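Local coordinates for putative succinylglutamate desuccinylase / aspartoacylase (Shewanella amazonensis, PDB 3FMC) that is probably a zinc-dependent hydrolase of the succinylglutamate desuccinylase/aspartoacylase family, perhaps acting on ester bonds, at the interface of chains A and B. Residues are numbered along the deposited sequence; one frame, centred on the assembly and turned at random. Chains: chain A/B, Putative succinylglutamate desuccinylase / aspartoacylase.

Contact 1: the interface of chains A and B. Residues chain A 53-54, 57-58, 61; chain B 321, 323, 326, 331-332.
B:Tyr326 lays its ring against one flank of a helix of chain A, and each part of that ring meets a different kind of partner. The terminal methyl CE of A:Met57, a selenomethionine, sits over the centre of one face, 3.5 Å from the ring centroid, in a CH-pi contact; the bend at chi3 (-62°) curls this methyl back over the ring. B:Leu323 CD1 packs 3.8 Å from the same A:Met57 CE. On the opposite face lie the carboxylate OE1 of B:Glu331 and a water, both offset toward the rim. The edge receives A:Tyr54, whose side chain crosses at about a right angle and brings CD1 to 3.7 Å from B:Tyr326 CE1. At the tip, the phenol OH donates to A:Glu61 OE2 at 2.6 Å, from 44° above the carboxylate plane.

A:Lys58 and B:Glu331 reach toward each other tip to tip. Their salt bridge joins NZ to OE2 at 2.9 Å, on the syn side but tilted 28° out of the carboxylate plane, while the water connects the same ammonium to OE1. A:Tyr54 has A:Lys58 CG over one face and B:Leu321 CD1 over the other, both displaced toward the rim; B:Leu332 CD2 packs near its hydroxyl.

Chain A contributes helix 48-60 and the residue just beyond it; chain B contributes the ends of strands 316-321 and 332-336 and, between them, 3-10 helices 323-325 and 329-331, with B:Tyr326 just after the first.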
ATOM      1  N   ILE A  53      14.976  14.927  20.226  1.00 13.49           N
ATOM      2  CA  ILE A  53      15.445  14.109  21.371  1.00 13.69           C
ATOM      3  C   ILE A  53      16.981  14.069  21.380  1.00 13.15           C
ATOM      4  O   ILE A  53      17.578  14.236  22.442  1.00 14.48           O
ATOM      5  CB  ILE A  53      14.802  12.687  21.389  1.00 14.94           C
ATOM      6  CG1 ILE A  53      13.327  12.796  21.828  1.00 14.74           C
ATOM      7  CG2 ILE A  53      15.541  11.714  22.355  1.00 14.22           C
ATOM      8  CD1 ILE A  53      12.522  11.449  21.821  1.00 14.84           C
ATOM      9  N   TYR A  54      17.594  13.866  20.221  1.00 13.86           N
ATOM     10  CA  TYR A  54      19.057  13.861  20.093  1.00 14.98           C
ATOM     11  C   TYR A  54      19.651  15.168  20.624  1.00 18.03           C
ATOM     12  O   TYR A  54      20.529  15.174  21.495  1.00 16.18           O
ATOM     13  CB  TYR A  54      19.468  13.678  18.642  1.00 13.92           C
ATOM     14  CG  TYR A  54      20.978  13.787  18.403  1.00 17.36           C
ATOM     15  CD1 TYR A  54      21.812  12.695  18.587  1.00 15.54           C
ATOM     16  CD2 TYR A  54      21.550  14.985  17.964  1.00 16.38           C
ATOM     17  CE1 TYR A  54      23.166  12.784  18.359  1.00 22.12           C
ATOM     18  CE2 TYR A  54      22.887  15.085  17.758  1.00 21.40           C
ATOM     19  CZ  TYR A  54      23.689  13.980  17.950  1.00 24.28           C
ATOM     20  OH  TYR A  54      25.023  14.079  17.716  1.00 28.27           O
HETATM   21  N   MSE A  57      19.099  15.678  24.482  1.00 18.98           N
HETATM   22  CA  MSE A  57      20.008  14.879  25.278  1.00 18.50           C
HETATM   23  C   MSE A  57      21.421  15.460  25.229  1.00 19.27           C
HETATM   24  O   MSE A  57      22.096  15.467  26.245  1.00 20.08           O
HETATM   25  CB  MSE A  57      19.969  13.395  24.873  1.00 19.31           C
HETATM   26  CG  MSE A  57      18.620  12.780  25.173  1.00 16.59           C
HETATM   27 SE   MSE A  57      18.675  10.819  24.996  0.75 14.16          SE
HETATM   28  CE  MSE A  57      19.105  10.730  23.149  1.00 15.21           C
ATOM     29  N   LYS A  58      21.845  15.994  24.093  1.00 18.56           N
ATOM     30  CA  LYS A  58      23.167  16.632  24.031  1.00 21.30           C
ATOM     31  C   LYS A  58      23.205  17.857  24.963  1.00 21.17           C
ATOM     32  O   LYS A  58      24.183  18.073  25.670  1.00 23.15           O
ATOM     33  CB  LYS A  58      23.513  17.013  22.587  1.00 21.56           C
ATOM     34  CG  LYS A  58      23.850  15.833  21.643  1.00 20.98           C
ATOM     35  CD  LYS A  58      25.159  15.150  22.027  1.00 25.45           C
ATOM     36  CE  LYS A  58      25.527  13.977  21.149  1.00 25.35           C
ATOM     37  NZ  LYS A  58      26.865  13.438  21.533  1.00 26.68           N
ATOM     38  N   GLU A  61      23.103  17.153  28.951  1.00 29.17           N
ATOM     39  CA  GLU A  61      24.399  16.708  29.459  1.00 34.76           C
ATOM     40  C   GLU A  61      25.207  17.835  30.086  1.00 35.40           C
ATOM     41  O   GLU A  61      26.257  17.562  30.648  1.00 40.53           O
ATOM     42  CB  GLU A  61      25.215  15.969  28.353  1.00 32.53           C
ATOM     43  CG  GLU A  61      24.586  14.596  28.018  1.00 39.29           C
ATOM     44  CD  GLU A  61      25.135  13.917  26.757  1.00 40.61           C
ATOM     45  OE1 GLU A  61      26.247  14.340  26.308  1.00 38.57           O
ATOM     46  OE2 GLU A  61      24.440  12.966  26.233  1.00 29.57           O
TER
ATOM     47  N   LEU B 321      21.531   9.773  11.087  1.00 14.81           N
ATOM     48  CA  LEU B 321      21.185   9.891  12.492  1.00 15.80           C
ATOM     49  C   LEU B 321      20.566   8.592  13.003  1.00 16.08           C
ATOM     50  O   LEU B 321      19.616   8.060  12.421  1.00 15.39           O
ATOM     51  CB  LEU B 321      20.207  11.047  12.682  1.00 13.22           C
ATOM     52  CG  LEU B 321      19.698  11.340  14.093  1.00 13.81           C
ATOM     53  CD1 LEU B 321      20.865  11.859  15.006  1.00 13.07           C
ATOM     54  CD2 LEU B 321      18.486  12.316  14.040  1.00 16.80           C
ATOM     55  N   LEU B 323      19.247   7.229  16.580  1.00 13.51           N
ATOM     56  CA  LEU B 323      18.884   7.400  17.999  1.00 14.39           C
ATOM     57  C   LEU B 323      18.959   6.104  18.806  1.00 15.83           C
ATOM     58  O   LEU B 323      19.079   6.129  20.018  1.00 16.69           O
ATOM     59  CB  LEU B 323      17.488   8.000  18.182  1.00 11.16           C
ATOM     60  CG  LEU B 323      17.487   9.536  18.227  1.00 15.29           C
ATOM     61  CD1 LEU B 323      18.122  10.002  19.571  1.00 13.97           C
ATOM     62  CD2 LEU B 323      18.145  10.190  17.010  1.00 12.26           C
ATOM     63  N   TYR B 326      22.563   6.047  20.249  1.00 17.60           N
ATOM     64  CA  TYR B 326      22.979   7.223  20.970  1.00 16.78           C
ATOM     65  C   TYR B 326      24.010   6.846  22.018  1.00 20.24           C
ATOM     66  O   TYR B 326      23.821   5.868  22.737  1.00 19.75           O
ATOM     67  CB  TYR B 326      21.828   7.886  21.691  1.00 16.02           C
ATOM     68  CG  TYR B 326      22.229   9.199  22.289  1.00 18.60           C
ATOM     69  CD1 TYR B 326      22.325  10.328  21.491  1.00 22.71           C
ATOM     70  CD2 TYR B 326      22.539   9.323  23.648  1.00 22.97           C
ATOM     71  CE1 TYR B 326      22.707  11.565  22.024  1.00 19.46           C
ATOM     72  CE2 TYR B 326      22.934  10.569  24.194  1.00 21.18           C
ATOM     73  CZ  TYR B 326      23.023  11.668  23.361  1.00 17.49           C
ATOM     74  OH  TYR B 326      23.393  12.895  23.819  1.00 18.84           O
ATOM     75  N   GLU B 331      26.040   7.220  16.469  1.00 18.50           N
ATOM     76  CA  GLU B 331      24.799   8.017  16.708  1.00 19.27           C
ATOM     77  C   GLU B 331      24.524   9.025  15.576  1.00 18.65           C
ATOM     78  O   GLU B 331      23.351   9.358  15.258  1.00 17.08           O
ATOM     79  CB  GLU B 331      24.868   8.719  18.079  1.00 20.53           C
ATOM     80  CG  GLU B 331      25.892   9.822  18.153  1.00 20.84           C
ATOM     81  CD  GLU B 331      26.153  10.341  19.553  1.00 24.11           C
ATOM     82  OE1 GLU B 331      25.574   9.857  20.559  1.00 20.95           O
ATOM     83  OE2 GLU B 331      26.981  11.253  19.633  1.00 26.96           O
ATOM     84  N   LEU B 332      25.597   9.556  14.988  1.00 17.68           N
ATOM     85  CA  LEU B 332      25.467  10.529  13.883  1.00 16.52           C
ATOM     86  C   LEU B 332      26.726  10.435  13.075  1.00 20.19           C
ATOM     87  O   LEU B 332      27.794  10.717  13.597  1.00 17.92           O
ATOM     88  CB  LEU B 332      25.289  11.953  14.412  1.00 16.67           C
ATOM     89  CG  LEU B 332      25.148  13.105  13.402  1.00 17.04           C
ATOM     90  CD1 LEU B 332      23.863  12.985  12.613  1.00 16.56           C
ATOM     91  CD2 LEU B 332      25.160  14.453  14.106  1.00 17.79           C
TER
HETATM   92  O   HOH W   1      26.437  10.850  23.016  1.00 32.76           O

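Contact 2: the interface of chains A and B. Residues chain A 87, 91, 175, 246; chain B 85-86.
B:Glu86 bends at chi2 (144°) to turn its carboxylate onto the side-chain amide of A:Gln246, a pairing that illustrates how one acidic side chain can anchor a loop on a neighbouring subunit. The direct hydrogen bond runs from the amide NE2 of A:Gln246 to OE1 of B:Glu86 at 2.8 Å and is nearly straight, 171° at the hydrogen. It meets OE1 almost along the C-O axis and stays close to the amide plane. The amide and carboxylate planes are 15° apart, although the side chains as a whole cross obliquely. A:Pro175 CB makes a van der Waals contact with the same OE1 of B:Glu86, at 3.7 Å.

A water bridges the amide oxygen of A:Gln246 and the second carboxylate oxygen of B:Glu86. It lies 2.6 Å from A:Gln246 OE1 and 2.9 Å from B:Glu86 OE2, so the two groups are joined twice, which should restrain rotation of both.

Packing by the A:Phe87 ring supports the base of the loop. Its CE2 lies 3.5 Å from the backbone N of B:Glu86 and 3.7 Å from B:Gly85 CA, and CZ 4.0 Å from B:Glu86 CB. The ring has NE2 of A:Gln246 in plane at its edge and may help to place the amide.

Electrostatics add a looser term. A:Arg91 passes at about a right angle, with NE 4.8 Å from OE2 of B:Glu86, too far for a salt bridge but near enough perhaps to favour the negative charge. An alanine in place of B:Glu86 would probably leave the A:Gln246 amide without its carboxylate mate, freer to turn.

B:Gly85 and B:Glu86 link strands 83-84 and 87-88. In chain A, A:Phe87 begins strand 87-88 and A:Arg91 lies in the loop after it. A:Pro175 follows strand 167-174, which carries the zinc-site DLHTG motif, and A:Gln246 comes soon after strand 237-243, so the partner's loop probably reaches the active-site rim.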
ATOM      1  N   PHE A  87       7.567   6.782   0.565  1.00 14.96           N
ATOM      2  CA  PHE A  87       6.854   7.468   1.641  1.00 13.28           C
ATOM      3  C   PHE A  87       6.677   6.457   2.765  1.00 14.62           C
ATOM      4  O   PHE A  87       6.400   5.274   2.513  1.00 13.88           O
ATOM      5  CB  PHE A  87       5.440   7.903   1.133  1.00 18.00           C
ATOM      6  CG  PHE A  87       4.486   8.505   2.195  1.00 19.23           C
ATOM      7  CD1 PHE A  87       4.629   9.852   2.620  1.00 22.84           C
ATOM      8  CD2 PHE A  87       3.352   7.754   2.698  1.00 21.93           C
ATOM      9  CE1 PHE A  87       3.736  10.408   3.576  1.00 24.34           C
ATOM     10  CE2 PHE A  87       2.428   8.339   3.681  1.00 21.77           C
ATOM     11  CZ  PHE A  87       2.622   9.633   4.106  1.00 27.50           C
ATOM     12  N   ARG A  91       1.321   6.139   9.844  1.00 12.25           N
ATOM     13  CA  ARG A  91       0.321   6.809  10.655  1.00 11.68           C
ATOM     14  C   ARG A  91      -0.700   5.880  11.290  1.00 11.98           C
ATOM     15  O   ARG A  91      -1.238   6.165  12.374  1.00 10.51           O
ATOM     16  CB  ARG A  91      -0.379   7.854   9.794  1.00 13.47           C
ATOM     17  CG  ARG A  91      -1.338   8.715  10.541  1.00 13.07           C
ATOM     18  CD  ARG A  91      -1.865   9.881   9.695  1.00 11.59           C
ATOM     19  NE  ARG A  91      -2.849  10.613  10.473  1.00 19.62           N
ATOM     20  CZ  ARG A  91      -2.553  11.515  11.398  1.00 21.95           C
ATOM     21  NH1 ARG A  91      -1.295  11.851  11.651  1.00 25.57           N
ATOM     22  NH2 ARG A  91      -3.537  12.099  12.063  1.00 25.82           N
ATOM     23  N   PRO A 175       2.100  17.188   8.407  1.00 11.12           N
ATOM     24  CA  PRO A 175       2.530  16.771   7.044  1.00 13.86           C
ATOM     25  C   PRO A 175       3.456  17.833   6.384  1.00 13.07           C
ATOM     26  O   PRO A 175       4.690  17.756   6.549  1.00 10.55           O
ATOM     27  CB  PRO A 175       1.190  16.520   6.312  1.00 13.40           C
ATOM     28  CG  PRO A 175       0.200  17.375   7.015  1.00 14.97           C
ATOM     29  CD  PRO A 175       0.677  17.531   8.471  1.00 12.25           C
ATOM     30  N   GLN A 246       6.759  16.486   8.208  1.00 13.17           N
ATOM     31  CA  GLN A 246       7.125  15.082   8.282  1.00 12.58           C
ATOM     32  C   GLN A 246       8.217  14.765   7.258  1.00 14.05           C
ATOM     33  O   GLN A 246       8.577  15.610   6.417  1.00 12.42           O
ATOM     34  CB  GLN A 246       5.885  14.221   8.006  1.00 11.50           C
ATOM     35  CG  GLN A 246       5.402  14.213   6.536  1.00 12.84           C
ATOM     36  CD  GLN A 246       4.031  13.539   6.405  1.00 15.74           C
ATOM     37  OE1 GLN A 246       3.491  13.035   7.403  1.00 17.95           O
ATOM     38  NE2 GLN A 246       3.397  13.696   5.241  1.00 13.16           N
TER
ATOM     39  N   GLY B  85      -1.424   6.399   1.714  1.00 12.48           N
ATOM     40  CA  GLY B  85      -1.037   7.477   2.621  1.00 13.18           C
ATOM     41  C   GLY B  85      -1.206   8.804   1.871  1.00 13.71           C
ATOM     42  O   GLY B  85      -2.030   8.908   0.949  1.00 12.74           O
ATOM     43  N   GLU B  86      -0.375   9.781   2.191  1.00 13.63           N
ATOM     44  CA  GLU B  86      -0.444  11.132   1.600  1.00 14.15           C
ATOM     45  C   GLU B  86       0.554  11.240   0.441  1.00 17.96           C
ATOM     46  O   GLU B  86       1.365  12.166   0.387  1.00 24.50           O
ATOM     47  CB  GLU B  86      -0.092  12.132   2.673  1.00 12.80           C
ATOM     48  CG  GLU B  86      -1.007  11.969   3.911  1.00 16.67           C
ATOM     49  CD  GLU B  86      -0.307  12.213   5.230  1.00 25.34           C
ATOM     50  OE1 GLU B  86       0.643  13.020   5.221  1.00 18.42           O
ATOM     51  OE2 GLU B  86      -0.716  11.615   6.281  1.00 20.21           O
TER
HETATM   52  O   HOH W   2       1.719  11.169   7.735  1.00 18.58           O

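Contact 1 and contact 2 lie about 24 Å apart, measured between the centres of their C-alpha atoms, and share no residues. They draw on separate parts of chain B: contact 1 uses the region around strands 316-321 and 332-336, whereas contact 2 uses the link before strand 87-88. In contact 2, chain B gives residues 85 and 86 and chain A gives 87. Because the interface is two-fold symmetric, each contact recurs with the chains exchanged. Such widely spaced attachments would help to fix the subunits' relative orientation, although A and B belong to a deposited assembly of four copies and the structure alone does not show which pairing exists in solution.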